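PDB 5A04: aldose-aldose oxidoreductase from Caulobacter crescentus, which probably oxidises one aldose while reducing another, using a bound nicotinamide cofactor of the NADP type as the hydride carrier. Local coordinates for residues G181-A194 against L229-Y243. Sequence-based numbering, arbitrary orientation.
With BGC (beta-D-glucopyranose), chain H; NDP (NADPH dihydro-nicotinamide-adenine-dinucleotide phosphate), chain G.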
ATOM      1  N   GLY A 181      14.431 -14.311  -2.216  1.00 15.20           N
ATOM      2  CA  GLY A 181      14.116 -13.904  -0.857  1.00 13.89           C
ATOM      3  C   GLY A 181      12.629 -13.767  -0.586  1.00 14.54           C
ATOM      4  O   GLY A 181      11.839 -14.642  -0.958  1.00 14.79           O
ATOM      5  N   SER A 182      12.241 -12.666   0.058  1.00 14.31           N
ATOM      6  CA  SER A 182      10.847 -12.483   0.486  1.00 14.75           C
ATOM      7  C   SER A 182       9.819 -12.652  -0.637  1.00 14.05           C
ATOM      8  O   SER A 182       8.734 -13.170  -0.407  1.00 14.51           O
ATOM      9  CB  SER A 182      10.664 -11.105   1.137  1.00 15.82           C
ATOM     10  OG  SER A 182      10.678 -10.070   0.159  1.00 15.72           O
ATOM     11  N   LEU A 183      10.154 -12.235  -1.855  1.00 14.49           N
ATOM     12  CA  LEU A 183       9.192 -12.330  -2.945  1.00 13.53           C
ATOM     13  C   LEU A 183       8.826 -13.776  -3.239  1.00 15.17           C
ATOM     14  O   LEU A 183       7.684 -14.076  -3.567  1.00 15.78           O
ATOM     15  CB  LEU A 183       9.744 -11.669  -4.208  1.00 14.51           C
ATOM     16  CG  LEU A 183       8.820 -11.662  -5.433  1.00 14.48           C
ATOM     17  CD1 LEU A 183       7.448 -11.058  -5.077  1.00 15.64           C
ATOM     18  CD2 LEU A 183       9.476 -10.898  -6.589  1.00 16.12           C
ATOM     19  N   MET A 184       9.807 -14.669  -3.145  1.00 12.84           N
ATOM     20  CA  MET A 184       9.559 -16.072  -3.441  1.00 14.28           C
ATOM     21  C   MET A 184       8.669 -16.684  -2.359  1.00 17.44           C
ATOM     22  O   MET A 184       7.802 -17.505  -2.659  1.00 18.99           O
ATOM     23  CB  MET A 184      10.888 -16.830  -3.572  1.00 14.66           C
ATOM     24  CG  MET A 184      11.652 -16.508  -4.848  1.00 16.03           C
ATOM     25  SD  MET A 184      10.736 -16.997  -6.321  1.00 19.99           S
ATOM     26  CE  MET A 184      10.975 -18.757  -6.289  1.00 20.31           C
ATOM     27  N   ASP A 185       8.818 -16.221  -1.122  1.00 14.54           N
ATOM     28  CA  ASP A 185       8.171 -16.889   0.002  1.00 16.04           C
ATOM     29  C   ASP A 185       6.836 -16.307   0.425  1.00 18.02           C
ATOM     30  O   ASP A 185       5.882 -17.044   0.688  1.00 20.14           O
ATOM     31  CB  ASP A 185       9.092 -16.873   1.217  1.00 17.76           C
ATOM     32  CG  ASP A 185       8.512 -17.649   2.379  1.00 19.94           C
ATOM     33  OD1 ASP A 185       8.439 -18.897   2.275  1.00 20.82           O
ATOM     34  OD2 ASP A 185       8.106 -17.013   3.376  1.00 18.51           O
ATOM     35  N   ILE A 186       6.790 -14.990   0.555  1.00 18.15           N
ATOM     36  CA  ILE A 186       5.648 -14.355   1.188  1.00 14.40           C
ATOM     37  C   ILE A 186       5.087 -13.256   0.281  1.00 16.70           C
ATOM     38  O   ILE A 186       3.868 -13.055   0.197  1.00 16.41           O
ATOM     39  CB  ILE A 186       6.047 -13.813   2.608  1.00 16.39           C
ATOM     40  CG1 ILE A 186       4.860 -13.149   3.283  1.00 21.07           C
ATOM     41  CG2 ILE A 186       7.267 -12.897   2.557  1.00 19.17           C
ATOM     42  CD1 ILE A 186       3.707 -14.107   3.482  1.00 22.01           C
ATOM     43  N   GLY A 187       5.965 -12.568  -0.438  1.00 16.08           N
ATOM     44  CA  GLY A 187       5.520 -11.552  -1.380  1.00 14.83           C
ATOM     45  C   GLY A 187       4.662 -12.122  -2.493  1.00 14.28           C
ATOM     46  O   GLY A 187       3.798 -11.436  -3.049  1.00 14.91           O
ATOM     47  N   ILE A 188       4.882 -13.394  -2.809  1.00 14.29           N
ATOM     48  CA  ILE A 188       4.062 -14.070  -3.803  1.00 13.97           C
ATOM     49  C   ILE A 188       2.564 -14.019  -3.434  1.00 12.96           C
ATOM     50  O   ILE A 188       1.706 -14.028  -4.323  1.00 13.91           O
ATOM     51  CB  ILE A 188       4.535 -15.532  -3.979  1.00 15.32           C
ATOM     52  CG1 ILE A 188       3.852 -16.192  -5.184  1.00 17.22           C
ATOM     53  CG2 ILE A 188       4.332 -16.317  -2.685  1.00 16.28           C
ATOM     54  CD1 ILE A 188       4.530 -17.492  -5.617  1.00 16.69           C
ATOM     55  N   TYR A 189       2.231 -13.931  -2.143  1.00 12.79           N
ATOM     56  CA  TYR A 189       0.808 -13.781  -1.790  1.00 14.67           C
ATOM     57  C   TYR A 189       0.234 -12.441  -2.251  1.00 14.41           C
ATOM     58  O   TYR A 189      -0.944 -12.357  -2.619  1.00 14.82           O
ATOM     59  CB  TYR A 189       0.581 -13.931  -0.280  1.00 13.07           C
ATOM     60  CG  TYR A 189       0.750 -15.348   0.221  1.00 16.15           C
ATOM     61  CD1 TYR A 189       1.992 -15.812   0.639  1.00 18.76           C
ATOM     62  CD2 TYR A 189      -0.336 -16.213   0.294  1.00 19.40           C
ATOM     63  CE1 TYR A 189       2.155 -17.107   1.108  1.00 18.79           C
ATOM     64  CE2 TYR A 189      -0.185 -17.507   0.768  1.00 18.48           C
ATOM     65  CZ  TYR A 189       1.056 -17.946   1.171  1.00 20.76           C
ATOM     66  OH  TYR A 189       1.206 -19.232   1.636  1.00 19.06           O
ATOM     67  N   SER A 190       1.043 -11.387  -2.213  1.00 14.04           N
ATOM     68  CA  SER A 190       0.595 -10.081  -2.705  1.00 12.39           C
ATOM     69  C   SER A 190       0.328 -10.140  -4.207  1.00 14.62           C
ATOM     70  O   SER A 190      -0.667  -9.616  -4.701  1.00 14.00           O
ATOM     71  CB  SER A 190       1.644  -8.997  -2.416  1.00 14.06           C
ATOM     72  OG  SER A 190       1.829  -8.817  -1.025  1.00 15.45           O
ATOM     73  N   LEU A 191       1.259 -10.756  -4.932  1.00 13.63           N
ATOM     74  CA  LEU A 191       1.131 -10.911  -6.374  1.00 12.82           C
ATOM     75  C   LEU A 191      -0.069 -11.773  -6.747  1.00 13.33           C
ATOM     76  O   LEU A 191      -0.876 -11.404  -7.609  1.00 13.53           O
ATOM     77  CB  LEU A 191       2.421 -11.525  -6.928  1.00 13.72           C
ATOM     78  CG  LEU A 191       2.366 -12.080  -8.345  1.00 13.68           C
ATOM     79  CD1 LEU A 191       2.026 -10.953  -9.323  1.00 15.09           C
ATOM     80  CD2 LEU A 191       3.717 -12.723  -8.665  1.00 13.87           C
ATOM     81  N   ASN A 192      -0.190 -12.921  -6.089  1.00 13.92           N
ATOM     82  CA  ASN A 192      -1.246 -13.870  -6.411  1.00 13.38           C
ATOM     83  C   ASN A 192      -2.606 -13.219  -6.129  1.00 15.89           C
ATOM     84  O   ASN A 192      -3.537 -13.349  -6.925  1.00 15.63           O
ATOM     85  CB  ASN A 192      -1.055 -15.179  -5.619  1.00 14.81           C
ATOM     86  CG  ASN A 192      -1.867 -16.340  -6.181  1.00 17.22           C
ATOM     87  OD1 ASN A 192      -2.903 -16.712  -5.629  1.00 16.65           O
ATOM     88  ND2 ASN A 192      -1.389 -16.933  -7.264  1.00 15.89           N
ATOM     89  N   ALA A 193      -2.709 -12.489  -5.020  1.00 15.17           N
ATOM     90  CA  ALA A 193      -3.960 -11.783  -4.703  1.00 13.90           C
ATOM     91  C   ALA A 193      -4.284 -10.679  -5.712  1.00 15.82           C
ATOM     92  O   ALA A 193      -5.437 -10.517  -6.113  1.00 15.24           O
ATOM     93  CB  ALA A 193      -3.916 -11.190  -3.290  1.00 13.13           C
ATOM     94  N   ALA A 194      -3.284  -9.908  -6.121  1.00 12.84           N
ATOM     95  CA  ALA A 194      -3.553  -8.855  -7.104  1.00 13.94           C
ATOM     96  C   ALA A 194      -4.148  -9.477  -8.366  1.00 15.79           C
ATOM     97  O   ALA A 194      -5.086  -8.936  -8.955  1.00 15.06           O
ATOM     98  CB  ALA A 194      -2.286  -8.077  -7.431  1.00 13.24           C
ATOM     99  N   LEU A 229       1.950  -3.002 -10.140  1.00 13.54           N
ATOM    100  CA  LEU A 229       1.427  -3.682 -11.320  1.00 13.89           C
ATOM    101  C   LEU A 229       0.385  -2.822 -12.007  1.00 15.14           C
ATOM    102  O   LEU A 229      -0.450  -2.197 -11.348  1.00 14.57           O
ATOM    103  CB  LEU A 229       0.794  -5.031 -10.942  1.00 14.47           C
ATOM    104  CG  LEU A 229       1.642  -6.005 -10.119  1.00 14.86           C
ATOM    105  CD1 LEU A 229       0.805  -7.199  -9.672  1.00 16.38           C
ATOM    106  CD2 LEU A 229       2.850  -6.473 -10.910  1.00 15.53           C
ATOM    107  N   LEU A 230       0.422  -2.810 -13.337  1.00 13.83           N
ATOM    108  CA  LEU A 230      -0.659  -2.221 -14.125  1.00 15.99           C
ATOM    109  C   LEU A 230      -1.330  -3.327 -14.927  1.00 15.95           C
ATOM    110  O   LEU A 230      -0.640  -4.197 -15.461  1.00 17.73           O
ATOM    111  CB  LEU A 230      -0.117  -1.133 -15.057  1.00 15.16           C
ATOM    112  CG  LEU A 230      -1.109  -0.447 -15.998  1.00 17.89           C
ATOM    113  CD1 LEU A 230      -2.135   0.396 -15.238  1.00 18.07           C
ATOM    114  CD2 LEU A 230      -0.333   0.425 -17.000  1.00 20.29           C
ATOM    115  N   PHE A 231      -2.660  -3.298 -15.000  1.00 15.77           N
ATOM    116  CA  PHE A 231      -3.426  -4.326 -15.706  1.00 17.21           C
ATOM    117  C   PHE A 231      -4.125  -3.733 -16.945  1.00 16.01           C
ATOM    118  O   PHE A 231      -4.319  -2.518 -17.013  1.00 18.76           O
ATOM    119  CB  PHE A 231      -4.460  -4.948 -14.760  1.00 16.65           C
ATOM    120  CG  PHE A 231      -3.852  -5.685 -13.586  1.00 15.40           C
ATOM    121  CD1 PHE A 231      -3.557  -5.023 -12.408  1.00 14.78           C
ATOM    122  CD2 PHE A 231      -3.584  -7.039 -13.673  1.00 15.69           C
ATOM    123  CE1 PHE A 231      -3.000  -5.714 -11.323  1.00 14.57           C
ATOM    124  CE2 PHE A 231      -3.027  -7.740 -12.603  1.00 15.07           C
ATOM    125  CZ  PHE A 231      -2.737  -7.070 -11.424  1.00 16.55           C
ATOM    126  N   PRO A 232      -4.523  -4.582 -17.912  1.00 18.59           N
ATOM    127  CA  PRO A 232      -5.126  -4.050 -19.150  1.00 19.01           C
ATOM    128  C   PRO A 232      -6.356  -3.171 -18.931  1.00 21.05           C
ATOM    129  O   PRO A 232      -6.563  -2.214 -19.677  1.00 20.25           O
ATOM    130  CB  PRO A 232      -5.504  -5.321 -19.924  1.00 20.24           C
ATOM    131  CG  PRO A 232      -4.476  -6.317 -19.482  1.00 20.10           C
ATOM    132  CD  PRO A 232      -4.305  -6.038 -18.003  1.00 17.97           C
ATOM    133  N   SER A 233      -7.155  -3.477 -17.913  1.00 19.15           N
ATOM    134  CA  SER A 233      -8.364  -2.713 -17.643  1.00 17.60           C
ATOM    135  C   SER A 233      -8.068  -1.317 -17.113  1.00 17.72           C
ATOM    136  O   SER A 233      -8.965  -0.468 -17.026  1.00 21.47           O
ATOM    137  CB  SER A 233      -9.233  -3.442 -16.619  1.00 18.52           C
ATOM    138  OG  SER A 233      -8.603  -3.375 -15.351  1.00 19.12           O
ATOM    139  N   GLY A 234      -6.819  -1.099 -16.718  1.00 18.11           N
ATOM    140  CA  GLY A 234      -6.433   0.133 -16.060  1.00 18.07           C
ATOM    141  C   GLY A 234      -6.312  -0.028 -14.553  1.00 18.89           C
ATOM    142  O   GLY A 234      -5.843   0.880 -13.872  1.00 17.04           O
ATOM    143  N   ALA A 235      -6.735  -1.177 -14.025  1.00 16.04           N
ATOM    144  CA  ALA A 235      -6.522  -1.478 -12.605  1.00 16.62           C
ATOM    145  C   ALA A 235      -5.030  -1.407 -12.249  1.00 15.63           C
ATOM    146  O   ALA A 235      -4.168  -1.750 -13.057  1.00 15.72           O
ATOM    147  CB  ALA A 235      -7.085  -2.864 -12.252  1.00 17.30           C
ATOM    148  N   THR A 236      -4.743  -0.974 -11.025  1.00 15.11           N
ATOM    149  CA  THR A 236      -3.371  -0.854 -10.538  1.00 14.11           C
ATOM    150  C   THR A 236      -3.199  -1.628  -9.236  1.00 16.73           C
ATOM    151  O   THR A 236      -4.165  -1.837  -8.500  1.00 15.71           O
ATOM    152  CB  THR A 236      -2.984   0.624 -10.288  1.00 16.45           C
ATOM    153  OG1 THR A 236      -3.808   1.155  -9.238  1.00 17.92           O
ATOM    154  CG2 THR A 236      -3.200   1.455 -11.553  1.00 18.74           C
ATOM    155  N   ALA A 237      -1.975  -2.052  -8.938  1.00 15.12           N
ATOM    156  CA  ALA A 237      -1.700  -2.626  -7.622  1.00 15.66           C
ATOM    157  C   ALA A 237      -0.380  -2.105  -7.072  1.00 16.06           C
ATOM    158  O   ALA A 237       0.605  -1.958  -7.805  1.00 13.95           O
ATOM    159  CB  ALA A 237      -1.691  -4.163  -7.671  1.00 16.04           C
ATOM    160  N   ASN A 238      -0.392  -1.786  -5.781  1.00 12.57           N
ATOM    161  CA  ASN A 238       0.809  -1.468  -5.001  1.00 14.07           C
ATOM    162  C   ASN A 238       1.024  -2.604  -4.027  1.00 15.79           C
ATOM    163  O   ASN A 238       0.140  -2.855  -3.195  1.00 15.70           O
ATOM    164  CB  ASN A 238       0.645  -0.185  -4.179  1.00 15.52           C
ATOM    165  CG  ASN A 238       1.145   1.059  -4.875  1.00 16.78           C
ATOM    166  OD1 ASN A 238       1.609   1.025  -6.019  1.00 15.85           O
ATOM    167  ND2 ASN A 238       1.029   2.187  -4.176  1.00 16.43           N
ATOM    168  N   CYS A 239       2.185  -3.248  -4.095  1.00 12.90           N
ATOM    169  CA  CYS A 239       2.444  -4.465  -3.333  1.00 12.31           C
ATOM    170  C   CYS A 239       3.704  -4.374  -2.488  1.00 14.84           C
ATOM    171  O   CYS A 239       4.758  -3.931  -2.965  1.00 14.39           O
ATOM    172  CB  CYS A 239       2.563  -5.653  -4.293  1.00 15.14           C
ATOM    173  SG  CYS A 239       1.131  -5.894  -5.395  1.00 16.92           S
ATOM    174  N   VAL A 240       3.609  -4.826  -1.240  1.00 13.29           N
ATOM    175  CA  VAL A 240       4.786  -4.975  -0.391  1.00 13.54           C
ATOM    176  C   VAL A 240       5.159  -6.449  -0.226  1.00 15.11           C
ATOM    177  O   VAL A 240       4.282  -7.289  -0.026  1.00 15.79           O
ATOM    178  CB  VAL A 240       4.556  -4.343   1.005  1.00 15.35           C
ATOM    179  CG1 VAL A 240       5.574  -4.863   2.026  1.00 16.24           C
ATOM    180  CG2 VAL A 240       4.603  -2.810   0.907  1.00 15.21           C
ATOM    181  N   SER A 241       6.458  -6.740  -0.317  1.00 12.30           N
ATOM    182  CA  SER A 241       7.035  -8.044   0.029  1.00 13.64           C
ATOM    183  C   SER A 241       8.199  -7.794   0.977  1.00 15.08           C
ATOM    184  O   SER A 241       9.108  -7.033   0.629  1.00 16.02           O
ATOM    185  CB  SER A 241       7.529  -8.773  -1.231  1.00 13.58           C
ATOM    186  OG  SER A 241       8.138 -10.005  -0.889  1.00 14.00           O
ATOM    187  N   ALA A 242       8.193  -8.407   2.167  1.00 13.89           N
ATOM    188  CA  ALA A 242       9.218  -8.063   3.152  1.00 15.56           C
ATOM    189  C   ALA A 242       9.582  -9.226   4.078  1.00 16.27           C
ATOM    190  O   ALA A 242       8.751 -10.073   4.394  1.00 15.36           O
ATOM    191  CB  ALA A 242       8.753  -6.858   3.989  1.00 15.85           C
ATOM    192  N   TYR A 243      10.834  -9.231   4.517  1.00 14.86           N
ATOM    193  CA  TYR A 243      11.317 -10.187   5.503  1.00 14.36           C
ATOM    194  C   TYR A 243      11.701  -9.480   6.813  1.00 16.16           C
ATOM    195  O   TYR A 243      12.285 -10.099   7.704  1.00 17.08           O
ATOM    196  CB  TYR A 243      12.526 -10.953   4.953  1.00 15.67           C
ATOM    197  CG  TYR A 243      12.250 -12.322   4.342  1.00 15.53           C
ATOM    198  CD1 TYR A 243      11.074 -13.016   4.598  1.00 15.49           C
ATOM    199  CD2 TYR A 243      13.202 -12.932   3.527  1.00 16.35           C
ATOM    200  CE1 TYR A 243      10.856 -14.282   4.057  1.00 15.27           C
ATOM    201  CE2 TYR A 243      12.996 -14.189   2.987  1.00 15.75           C
ATOM    202  CZ  TYR A 243      11.827 -14.864   3.248  1.00 16.06           C
ATOM    203  OH  TYR A 243      11.650 -16.117   2.705  1.00 16.04           O
TER
HETATM  204  C2  BGC H1341       5.285 -19.002   3.792  1.00 25.92           C
HETATM  205  C3  BGC H1341       5.624 -18.946   5.288  1.00 26.26           C
HETATM  206  C4  BGC H1341       4.726 -17.966   5.984  1.00 30.69           C
HETATM  207  C5  BGC H1341       3.263 -18.244   5.678  1.00 31.37           C
HETATM  208  C6  BGC H1341       2.397 -17.080   6.228  1.00 29.88           C
HETATM  209  C1  BGC H1341       3.864 -19.339   3.708  1.00 24.78           C
HETATM  210  O1  BGC H1341       3.497 -19.550   2.345  1.00 23.93           O
HETATM  211  O2  BGC H1341       6.101 -19.989   3.172  1.00 22.89           O
HETATM  212  O3  BGC H1341       6.983 -18.552   5.393  1.00 24.12           O
HETATM  213  O4  BGC H1341       4.946 -18.036   7.385  1.00 32.39           O
HETATM  214  O5  BGC H1341       3.049 -18.315   4.286  1.00 29.45           O
HETATM  215  O6  BGC H1341       1.004 -17.401   6.128  1.00 38.45           O
HETATM  216  PA  NDP G1340      10.660 -26.728   6.551  1.00 21.44           P
HETATM  217  O1A NDP G1340      12.102 -26.363   6.497  1.00 21.20           O
HETATM  218  O2A NDP G1340       9.915 -26.557   7.846  1.00 21.43           O
HETATM  219  O5B NDP G1340      10.443 -28.280   6.050  1.00 21.73           O
HETATM  220  C5B NDP G1340      11.133 -28.472   4.848  1.00 20.16           C
HETATM  221  C4B NDP G1340      11.285 -29.995   4.717  1.00 20.80           C
HETATM  222  O4B NDP G1340      11.698 -30.353   3.397  1.00 18.77           O
HETATM  223  C3B NDP G1340      12.382 -30.494   5.687  1.00 23.24           C
HETATM  224  O3B NDP G1340      11.862 -30.750   6.953  1.00 22.31           O
HETATM  225  C2B NDP G1340      12.737 -31.839   5.041  1.00 21.43           C
HETATM  226  O2B NDP G1340      11.871 -32.775   5.320  1.00 19.59           O
HETATM  227  C1B NDP G1340      12.518 -31.500   3.505  1.00 21.05           C
HETATM  228  N9A NDP G1340      13.782 -31.277   2.797  1.00 22.62           N
HETATM  229  C8A NDP G1340      14.273 -32.003   1.716  1.00 24.57           C
HETATM  230  N7A NDP G1340      15.479 -31.573   1.298  1.00 21.93           N
HETATM  231  C5A NDP G1340      15.787 -30.512   2.154  1.00 24.23           C
HETATM  232  C6A NDP G1340      16.898 -29.651   2.229  1.00 28.72           C
HETATM  233  N6A NDP G1340      17.943 -29.788   1.343  1.00 29.32           N
HETATM  234  N1A NDP G1340      16.975 -28.664   3.173  1.00 25.66           N
HETATM  235  C2A NDP G1340      15.886 -28.588   4.026  1.00 26.28           C
HETATM  236  N3A NDP G1340      14.769 -29.322   4.070  1.00 23.75           N
HETATM  237  C4A NDP G1340      14.740 -30.307   3.105  1.00 23.86           C
HETATM  238  O3  NDP G1340      10.041 -25.723   5.384  1.00 21.64           O
HETATM  239  PN  NDP G1340       8.439 -25.437   5.446  1.00 20.12           P
HETATM  240  O1N NDP G1340       7.630 -26.661   5.594  1.00 19.57           O
HETATM  241  O2N NDP G1340       8.103 -24.108   6.085  1.00 20.25           O
HETATM  242  O5D NDP G1340       8.204 -24.979   3.764  1.00 19.23           O
HETATM  243  C5D NDP G1340       8.363 -26.047   2.873  1.00 18.75           C
HETATM  244  C4D NDP G1340       7.597 -25.671   1.573  1.00 17.80           C
HETATM  245  O4D NDP G1340       6.218 -25.349   1.929  1.00 19.99           O
HETATM  246  C3D NDP G1340       8.180 -24.367   0.910  1.00 19.77           C
HETATM  247  O3D NDP G1340       8.062 -24.457  -0.522  1.00 18.16           O
HETATM  248  C2D NDP G1340       7.256 -23.269   1.417  1.00 19.90           C
HETATM  249  O2D NDP G1340       7.121 -22.209   0.487  1.00 20.77           O
HETATM  250  C1D NDP G1340       5.897 -24.051   1.485  1.00 17.32           C
HETATM  251  N1N NDP G1340       5.028 -23.470   2.511  1.00 17.33           N
HETATM  252  C2N NDP G1340       3.729 -23.107   2.194  1.00 20.25           C
HETATM  253  C3N NDP G1340       2.924 -22.591   3.169  1.00 19.08           C
HETATM  254  C7N NDP G1340       1.553 -22.203   2.838  1.00 20.95           C
HETATM  255  O7N NDP G1340       0.833 -21.577   3.638  1.00 21.88           O
HETATM  256  N7N NDP G1340       1.034 -22.551   1.595  1.00 18.07           N
HETATM  257  C4N NDP G1340       3.387 -22.399   4.571  1.00 21.40           C
HETATM  258  C5N NDP G1340       4.790 -22.775   4.794  1.00 19.66           C
HETATM  259  C6N NDP G1340       5.537 -23.283   3.816  1.00 19.24           C
HETATM  260  P2B NDP G1340      12.470 -34.358   5.642  1.00 21.07           P
HETATM  261  O1X NDP G1340      13.309 -34.591   4.407  1.00 21.29           O
HETATM  262  O2X NDP G1340      13.212 -34.082   6.915  1.00 20.67           O
HETATM  263  O3X NDP G1340      11.184 -35.174   5.755  1.00 20.60           O
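In the C-terminal alpha/beta domain of this Rossmann-type oxidoreductase, helix 182-198, whose Asp185 and Tyr189 bind glucose, packs lengthwise against one strand of the mixed sheet; Tyr243 and Ser241 carry its glucose end, Ser190 the middle. The axes of 182-194 and 236-242 run nearly antiparallel, at 160° and 6.9 Å. The Tyr243 ring lies over the helix start: Ser182 CB makes a CH-pi contact 3.9 Å from the ring centroid, Ser182 N faces the same ring, and Tyr243 OH reaches Asp185 CB at 3.1 Å. Asp185 in turn accepts from glucose O2 at OD1 (2.7 Å), which also forms a salt bridge with Arg172 NE, and from O3 at OD2, making the tyrosine a second-shell neighbour of the sugar. Replacing Tyr243 with an alanine would probably uncover Ser182, open a gap beside the first helical turn and remove the packing against Asp185 CB. One step inward, Ser241 OG, anti to its own backbone nitrogen (chi1 177°), donates to Ser182 OG at 2.7 Å. Gly187 leaves room for this hydroxyl, since a beta carbon there would strike it; its CA sits only 3.4 Å from Ser241 CB. Ser190 OG is hydrogen-bonded to His161 ND1 and lies 3.1 Å from Val240 O. Farther along, contact becomes apolar, with Ala194 CB resting among Leu229 CD1, Ala237 CB and Phe231 CZ, while Leu191 meets Leu229 at about a right angle. Strand 236-242 lies between strands 156-162 and 224-230, which also touch the helix through His161 and Phe227; helix 314-333 packs on Leu183 and Leu191, and the second subunit on Asn238 and Val240.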